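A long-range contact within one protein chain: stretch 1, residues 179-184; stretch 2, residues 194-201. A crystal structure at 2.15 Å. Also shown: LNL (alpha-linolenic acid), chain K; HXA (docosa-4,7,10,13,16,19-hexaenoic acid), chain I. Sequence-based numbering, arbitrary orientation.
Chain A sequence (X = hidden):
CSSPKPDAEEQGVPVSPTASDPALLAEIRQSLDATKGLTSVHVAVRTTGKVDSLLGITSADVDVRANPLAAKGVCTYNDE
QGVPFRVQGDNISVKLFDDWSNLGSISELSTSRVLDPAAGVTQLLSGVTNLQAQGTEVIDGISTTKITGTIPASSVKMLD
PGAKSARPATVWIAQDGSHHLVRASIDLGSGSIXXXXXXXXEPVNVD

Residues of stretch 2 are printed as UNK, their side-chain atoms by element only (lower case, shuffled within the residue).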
ATOM      1  N   HIS A 179      14.621   3.980   7.592  1.00 27.57           N
ATOM      2  CA  HIS A 179      14.185   2.871   6.721  1.00 27.04           C
ATOM      3  C   HIS A 179      12.714   2.965   6.313  1.00 26.72           C
ATOM      4  O   HIS A 179      12.090   1.954   6.023  1.00 26.20           O
ATOM      5  CB  HIS A 179      14.463   1.516   7.382  1.00 28.03           C
ATOM      6  CG  HIS A 179      15.919   1.169   7.461  1.00 28.47           C
ATOM      7  ND1 HIS A 179      16.645   1.264   8.624  1.00 29.56           N
ATOM      8  CD2 HIS A 179      16.779   0.722   6.518  1.00 29.34           C
ATOM      9  CE1 HIS A 179      17.891   0.899   8.399  1.00 31.34           C
ATOM     10  NE2 HIS A 179      18.000   0.559   7.129  1.00 32.28           N
ATOM     11  N   HIS A 180      12.159   4.174   6.272  1.00 26.19           N
ATOM     12  CA  HIS A 180      10.739   4.327   5.950  1.00 26.39           C
ATOM     13  C   HIS A 180      10.488   3.759   4.567  1.00 25.70           C
ATOM     14  O   HIS A 180      11.300   3.949   3.662  1.00 25.32           O
ATOM     15  CB  HIS A 180      10.302   5.791   5.939  1.00 25.96           C
ATOM     16  CG  HIS A 180      10.161   6.398   7.297  1.00 26.52           C
ATOM     17  ND1 HIS A 180      10.508   7.709   7.561  1.00 27.22           N
ATOM     18  CD2 HIS A 180       9.702   5.882   8.459  1.00 25.72           C
ATOM     19  CE1 HIS A 180      10.268   7.970   8.834  1.00 28.42           C
ATOM     20  NE2 HIS A 180       9.775   6.882   9.400  1.00 26.98           N
ATOM     21  N   LEU A 181       9.371   3.063   4.415  1.00 25.29           N
ATOM     22  CA  LEU A 181       8.939   2.621   3.100  1.00 26.23           C
ATOM     23  C   LEU A 181       8.231   3.805   2.442  1.00 25.60           C
ATOM     24  O   LEU A 181       7.003   3.946   2.549  1.00 25.96           O
ATOM     25  CB  LEU A 181       8.018   1.400   3.221  1.00 26.75           C
ATOM     26  CG  LEU A 181       7.587   0.761   1.892  1.00 27.53           C
ATOM     27  CD1 LEU A 181       8.785   0.296   1.049  1.00 28.47           C
ATOM     28  CD2 LEU A 181       6.660  -0.430   2.169  1.00 30.16           C
ATOM     29  N   VAL A 182       9.007   4.673   1.798  1.00 24.86           N
ATOM     30  CA  VAL A 182       8.467   5.930   1.256  1.00 24.42           C
ATOM     31  C   VAL A 182       7.455   5.623   0.144  1.00 24.95           C
ATOM     32  O   VAL A 182       6.376   6.224   0.073  1.00 24.80           O
ATOM     33  CB  VAL A 182       9.595   6.856   0.735  1.00 24.26           C
ATOM     34  CG1 VAL A 182       9.019   8.147   0.148  1.00 24.68           C
ATOM     35  CG2 VAL A 182      10.570   7.180   1.848  1.00 24.71           C
ATOM     36  N   ARG A 183       7.794   4.653  -0.696  1.00 24.13           N
ATOM     37  CA  ARG A 183       6.921   4.254  -1.772  1.00 25.35           C
ATOM     38  C   ARG A 183       7.059   2.765  -2.102  1.00 25.69           C
ATOM     39  O   ARG A 183       8.127   2.148  -1.927  1.00 24.21           O
ATOM     40  CB  ARG A 183       7.203   5.131  -3.003  1.00 25.47           C
ATOM     41  CG  ARG A 183       6.320   4.893  -4.231  1.00 26.35           C
ATOM     42  CD  ARG A 183       6.541   5.985  -5.278  1.00 27.43           C
ATOM     43  NE  ARG A 183       5.957   7.255  -4.845  1.00 28.27           N
ATOM     44  CZ  ARG A 183       6.128   8.417  -5.467  1.00 30.95           C
ATOM     45  NH1 ARG A 183       6.896   8.503  -6.545  1.00 30.75           N
ATOM     46  NH2 ARG A 183       5.535   9.509  -4.995  1.00 32.94           N
ATOM     47  N   ALA A 184       5.948   2.201  -2.569  1.00 26.68           N
ATOM     48  CA  ALA A 184       5.900   0.844  -3.078  1.00 27.51           C
ATOM     49  C   ALA A 184       4.934   0.817  -4.242  1.00 28.30           C
ATOM     50  O   ALA A 184       3.876   1.439  -4.192  1.00 28.81           O
ATOM     51  CB  ALA A 184       5.449  -0.103  -1.989  1.00 28.47           C
ATOM     52  N   UNK A 194       0.349   2.351  -6.807  1.00 30.82           N
ATOM     53  CA  UNK A 194       1.461   2.995  -6.146  1.00 29.75           C
ATOM     54  C   UNK A 194       0.994   3.480  -4.786  1.00 29.21           C
ATOM     55  O   UNK A 194      -0.068   4.101  -4.668  1.00 27.61           O
ATOM     56  c   UNK A 194       3.042   4.981  -6.311  1.00 29.34           C
ATOM     57  n   UNK A 194       4.147   6.266  -8.018  1.00 28.36           N
ATOM     58  c   UNK A 194       1.907   4.192  -6.954  1.00 29.79           C
ATOM     59  c   UNK A 194       3.257   6.279  -7.033  1.00 30.35           C
ATOM     60  o   UNK A 194       2.584   7.274  -6.747  1.00 31.40           O
ATOM     61  N   UNK A 195       1.791   3.198  -3.769  1.00 28.78           N
ATOM     62  CA  UNK A 195       1.466   3.588  -2.415  1.00 28.92           C
ATOM     63  C   UNK A 195       2.616   4.389  -1.848  1.00 27.55           C
ATOM     64  O   UNK A 195       3.742   3.905  -1.772  1.00 26.95           O
ATOM     65  c   UNK A 195       1.663   2.834   0.857  1.00 36.41           C
ATOM     66  c   UNK A 195       1.196   2.343  -1.579  1.00 31.13           C
ATOM     67  c   UNK A 195       0.584   2.652  -0.225  1.00 34.68           C
ATOM     68  c   UNK A 195      -0.406   1.565   0.147  1.00 39.81           C
ATOM     69  N   UNK A 196       2.329   5.622  -1.463  1.00 27.20           N
ATOM     70  CA  UNK A 196       3.331   6.524  -0.941  1.00 25.85           C
ATOM     71  C   UNK A 196       2.989   6.874   0.515  1.00 25.94           C
ATOM     72  O   UNK A 196       1.875   7.322   0.812  1.00 23.81           O
ATOM     73  o   UNK A 196       3.711   7.386  -3.179  1.00 28.51           O
ATOM     74  c   UNK A 196       3.415   7.786  -1.831  1.00 27.65           C
ATOM     75  c   UNK A 196       4.497   8.760  -1.342  1.00 27.06           C
ATOM     76  N   UNK A 197       3.951   6.642   1.416  1.00 25.07           N
ATOM     77  CA  UNK A 197       3.797   6.985   2.835  1.00 24.70           C
ATOM     78  C   UNK A 197       4.414   8.350   3.162  1.00 24.19           C
ATOM     79  O   UNK A 197       5.408   8.769   2.553  1.00 23.40           O
ATOM     80  o   UNK A 197       5.370   3.942   5.471  1.00 28.23           O
ATOM     81  c   UNK A 197       4.475   5.937   3.731  1.00 24.75           C
ATOM     82  c   UNK A 197       4.604   3.551   4.583  1.00 27.15           C
ATOM     83  n   UNK A 197       4.344   2.268   4.380  1.00 29.66           N
ATOM     84  c   UNK A 197       3.889   4.531   3.667  1.00 27.09           C
ATOM     85  N   UNK A 198       3.838   9.006   4.167  1.00 24.36           N
ATOM     86  CA  UNK A 198       4.380  10.241   4.732  1.00 24.32           C
ATOM     87  C   UNK A 198       3.793  10.440   6.120  1.00 24.85           C
ATOM     88  O   UNK A 198       2.956   9.654   6.570  1.00 25.12           O
ATOM     89  o   UNK A 198       2.636  11.545   3.655  1.00 25.32           O
ATOM     90  c   UNK A 198       4.041  11.433   3.831  1.00 23.82           C
ATOM     91  N   UNK A 199       4.224  11.498   6.794  1.00 25.90           N
ATOM     92  CA  UNK A 199       3.642  11.912   8.087  1.00 26.92           C
ATOM     93  C   UNK A 199       3.733  10.827   9.157  1.00 26.61           C
ATOM     94  O   UNK A 199       2.870  10.700  10.023  1.00 26.46           O
ATOM     95  c   UNK A 199       2.050  13.488   6.824  1.00 28.92           C
ATOM     96  c   UNK A 199       0.696  14.165   6.868  1.00 29.28           C
ATOM     97  n   UNK A 199       1.309  16.509   7.519  1.00 31.32           N
ATOM     98  c   UNK A 199       2.194  12.397   7.911  1.00 28.35           C
ATOM     99  c   UNK A 199       0.611  15.255   7.922  1.00 31.05           C
ATOM    100  N   UNK A 200       4.812  10.059   9.093  1.00 27.23           N
ATOM    101  CA  UNK A 200       5.038   8.951  10.011  1.00 27.20           C
ATOM    102  C   UNK A 200       4.952   9.444  11.439  1.00 28.16           C
ATOM    103  O   UNK A 200       5.663  10.374  11.812  1.00 28.83           O
ATOM    104  c   UNK A 200       6.586   7.823   8.344  1.00 26.83           C
ATOM    105  n   UNK A 200       6.548   6.491   6.519  1.00 25.98           N
ATOM    106  c   UNK A 200       7.159   8.537   7.231  1.00 27.10           C
ATOM    107  c   UNK A 200       8.131   9.302   4.723  1.00 26.03           C
ATOM    108  c   UNK A 200       6.416   8.333   9.764  1.00 27.30           C
ATOM    109  c   UNK A 200       7.599   8.042   4.850  1.00 25.00           C
ATOM    110  c   UNK A 200       7.712   9.820   7.077  1.00 25.94           C
ATOM    111  c   UNK A 200       8.196  10.194   5.823  1.00 25.63           C
ATOM    112  c   UNK A 200       7.121   7.665   6.109  1.00 24.82           C
ATOM    113  c   UNK A 200       6.227   6.591   7.864  1.00 26.39           C
ATOM    114  N   UNK A 201       4.064   8.825  12.219  1.00 28.13           N
ATOM    115  CA  UNK A 201       3.894   9.119  13.626  1.00 30.37           C
ATOM    116  C   UNK A 201       3.466  10.558  13.945  1.00 30.56           C
ATOM    117  O   UNK A 201       3.585  11.015  15.083  1.00 32.18           O
ATOM    118  c   UNK A 201       5.142   8.695  14.411  1.00 31.46           C
ATOM    119  n   UNK A 201       6.586   6.748  14.498  1.00 32.61           N
ATOM    120  c   UNK A 201       5.340   7.186  14.418  1.00 33.70           C
ATOM    121  o   UNK A 201       4.375   6.426  14.372  1.00 33.60           O
TER
HETATM  122  O1  LNL K1217      -7.430  -1.956   4.262  1.00 70.19           O
HETATM  123  C1  LNL K1217      -7.578  -0.713   4.346  1.00 68.63           C
HETATM  124  O2  LNL K1217      -8.087  -0.043   3.418  1.00 70.08           O
HETATM  125  C2  LNL K1217      -7.151  -0.002   5.618  1.00 67.94           C
HETATM  126  C3  LNL K1217      -5.764   0.618   5.491  1.00 66.97           C
HETATM  127  C4  LNL K1217      -5.783   1.960   4.750  1.00 66.63           C
HETATM  128  C5  LNL K1217      -5.143   1.955   3.354  1.00 66.24           C
HETATM  129  C6  LNL K1217      -3.784   1.236   3.268  1.00 66.63           C
HETATM  130  C7  LNL K1217      -3.502   0.759   1.840  1.00 66.44           C
HETATM  131  C8  LNL K1217      -4.037  -0.649   1.554  1.00 65.85           C
HETATM  132  C9  LNL K1217      -3.152  -1.414   0.565  1.00 64.83           C
HETATM  133  C10 LNL K1217      -3.785  -1.601  -0.813  1.00 63.34           C
HETATM  134  C11 LNL K1217      -3.252  -0.549  -1.765  1.00 61.91           C
HETATM  135  C12 LNL K1217      -2.036  -0.602  -2.328  1.00 59.92           C
HETATM  136  C13 LNL K1217      -1.044  -1.727  -2.098  1.00 58.98           C
HETATM  137  C14 LNL K1217       0.386  -1.275  -2.397  1.00 57.69           C
HETATM  138  C15 LNL K1217       0.830  -1.527  -3.839  1.00 55.04           C
HETATM  139  C16 LNL K1217       2.305  -1.923  -3.914  1.00 54.39           C
HETATM  140  C17 LNL K1217       2.541  -3.369  -3.469  1.00 54.52           C
HETATM  141  C18 LNL K1217       3.973  -3.827  -3.672  1.00 53.13           C
HETATM  142  C1  HXA I1215       1.050  -4.659  10.283  1.00 70.40           C
HETATM  143  O1  HXA I1215       0.639  -5.420  11.193  1.00 71.15           O
HETATM  144  O2  HXA I1215       1.465  -5.078   9.179  1.00 69.76           O
HETATM  145  C2  HXA I1215       1.052  -3.167  10.550  1.00 69.84           C
HETATM  146  C3  HXA I1215       0.541  -2.375   9.343  1.00 69.49           C
HETATM  147  C4  HXA I1215      -0.171  -1.088   9.775  1.00 68.07           C
HETATM  148  C5  HXA I1215       0.581   0.188   9.384  1.00 67.01           C
HETATM  149  C6  HXA I1215      -0.111   0.964   8.258  1.00 65.01           C
HETATM  150  C7  HXA I1215       0.726   1.015   6.988  1.00 63.06           C
HETATM  151  C8  HXA I1215      -0.156   1.091   5.748  1.00 62.45           C
HETATM  152  C9  HXA I1215       0.692   1.167   4.477  1.00 61.84           C
HETATM  153  C10 HXA I1215       0.677  -0.125   3.658  1.00 60.85           C
HETATM  154  C11 HXA I1215       1.855  -1.054   3.966  1.00 61.03           C
HETATM  155  C12 HXA I1215       2.918  -1.054   2.865  1.00 60.01           C
HETATM  156  C13 HXA I1215       2.619  -2.064   1.750  1.00 59.76           C
HETATM  157  C14 HXA I1215       3.502  -3.317   1.814  1.00 59.21           C
HETATM  158  C15 HXA I1215       4.361  -3.477   0.558  1.00 58.71           C
HETATM  159  C16 HXA I1215       5.124  -4.798   0.594  1.00 57.16           C
HETATM  160  C17 HXA I1215       6.329  -4.795  -0.341  1.00 55.96           C
HETATM  161  C18 HXA I1215       6.653  -6.218  -0.807  1.00 54.78           C
HETATM  162  C19 HXA I1215       8.108  -6.384  -1.244  1.00 52.96           C
HETATM  163  C20 HXA I1215       8.311  -5.952  -2.693  1.00 51.30           C
HETATM  164  C21 HXA I1215       9.754  -6.169  -3.144  1.00 50.26           C
HETATM  165  C22 HXA I1215      10.154  -5.303  -4.326  1.00 48.30           C
HETATM  166  O   HOH W   1       7.580   2.913   6.626  1.00 28.17           O
HETATM  167  O   HOH W   2       4.915   2.993   0.853  1.00 30.65           O

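Position 194 carries five side-chain atoms: three carbons in a row, the third bonded to one oxygen and one nitrogen. That is a primary amide on a two-carbon arm. The amide carbon lies over one face of the Arg-183 guanidinium, 3.6 Å from Arg-183 NE. The residue is Gln-194. Its chain is extended, with chi1 and chi2 both t, which carries the amide to the arginine.

Position 195 has four carbons, forked at the second, and no polar atom. Its backbone pairs with Ala-184 in both directions: N of 195 to Ala-184 O is 2.8 Å, and Ala-184 N to O of 195 is 2.9 Å. The side chain lies on the same sheet face as Ala-184. This is Leu-195. Its CD1 comes within 3.6 Å of C7 of the linolenic acid, so this face is turned to bound lipid.

Position 196 has three side-chain atoms: one carbon carrying one oxygen and one carbon. The oxygen is 2.8 Å from Arg-183 NE. A branched carbon bearing hydroxyl and methyl makes it Thr-196. Arg-183 NE donates to Thr-196 OG1 with good geometry; Arg-183 NH2 adds a weak bond to Thr-196 OG1 at 3.3 Å. The hydroxyl sits near the guanidinium plane, where the N-H groups point.

Position 197 again shows three carbons, the third with one oxygen and one nitrogen. The amide carbon is 3.2 Å from Leu-181 O. This is Gln-197. Its N donates to Val-182 O at 2.8 Å. Water 1 accepts from Leu-181 N at 2.8 Å and donates to Gln-197 OE1 at 2.7 Å, linking side chain to backbone. Gln-197 NE2 finds no partner in the model.

Position 198 has one carbon and then one oxygen. CA-to-CB points away, and nothing touches stretch 1. It is Ser-198.

Position 199 has four carbons in a row ending in nitrogen. It is out of reach of stretch 1. It is Lys-199.

Position 200 has ten side-chain atoms: one carbon, then fused five- and six-membered rings with one nitrogen. The rings lie against His-180. Only tryptophan fits, so this is Trp-200. Its NE1 donates to Gln-197 OE1 at 3.0 Å, which helps fix the indole.

Position 201 has two carbons, the second carrying one oxygen and one nitrogen. It makes no contact with stretch 1. It is Asn-201.

The contact joins two antiparallel strands. Backbone hydrogen bonds pair Ala-184 with Leu-195 and tie Val-182 to Gln-197. Arg-183 and Thr-196 form the non-hydrogen-bonded pair between them, and their side chains bond on the other face from Leu-195. Water 2 donates to Leu-181 O and Leu-195 O. Beyond the strands, the His-180 ring stacks face to face on the five-membered ring of Trp-200, with planes 4° apart. Val-182 CA sits at the indole edge, 4.3 Å from Trp-200 CZ2; Val-182 CG2 also makes an apolar contact with Trp-200 CZ2, at 4.3 Å. Ladder and stack together bury 545 Å².

Stretch 2 194-201: QLTQSKWN
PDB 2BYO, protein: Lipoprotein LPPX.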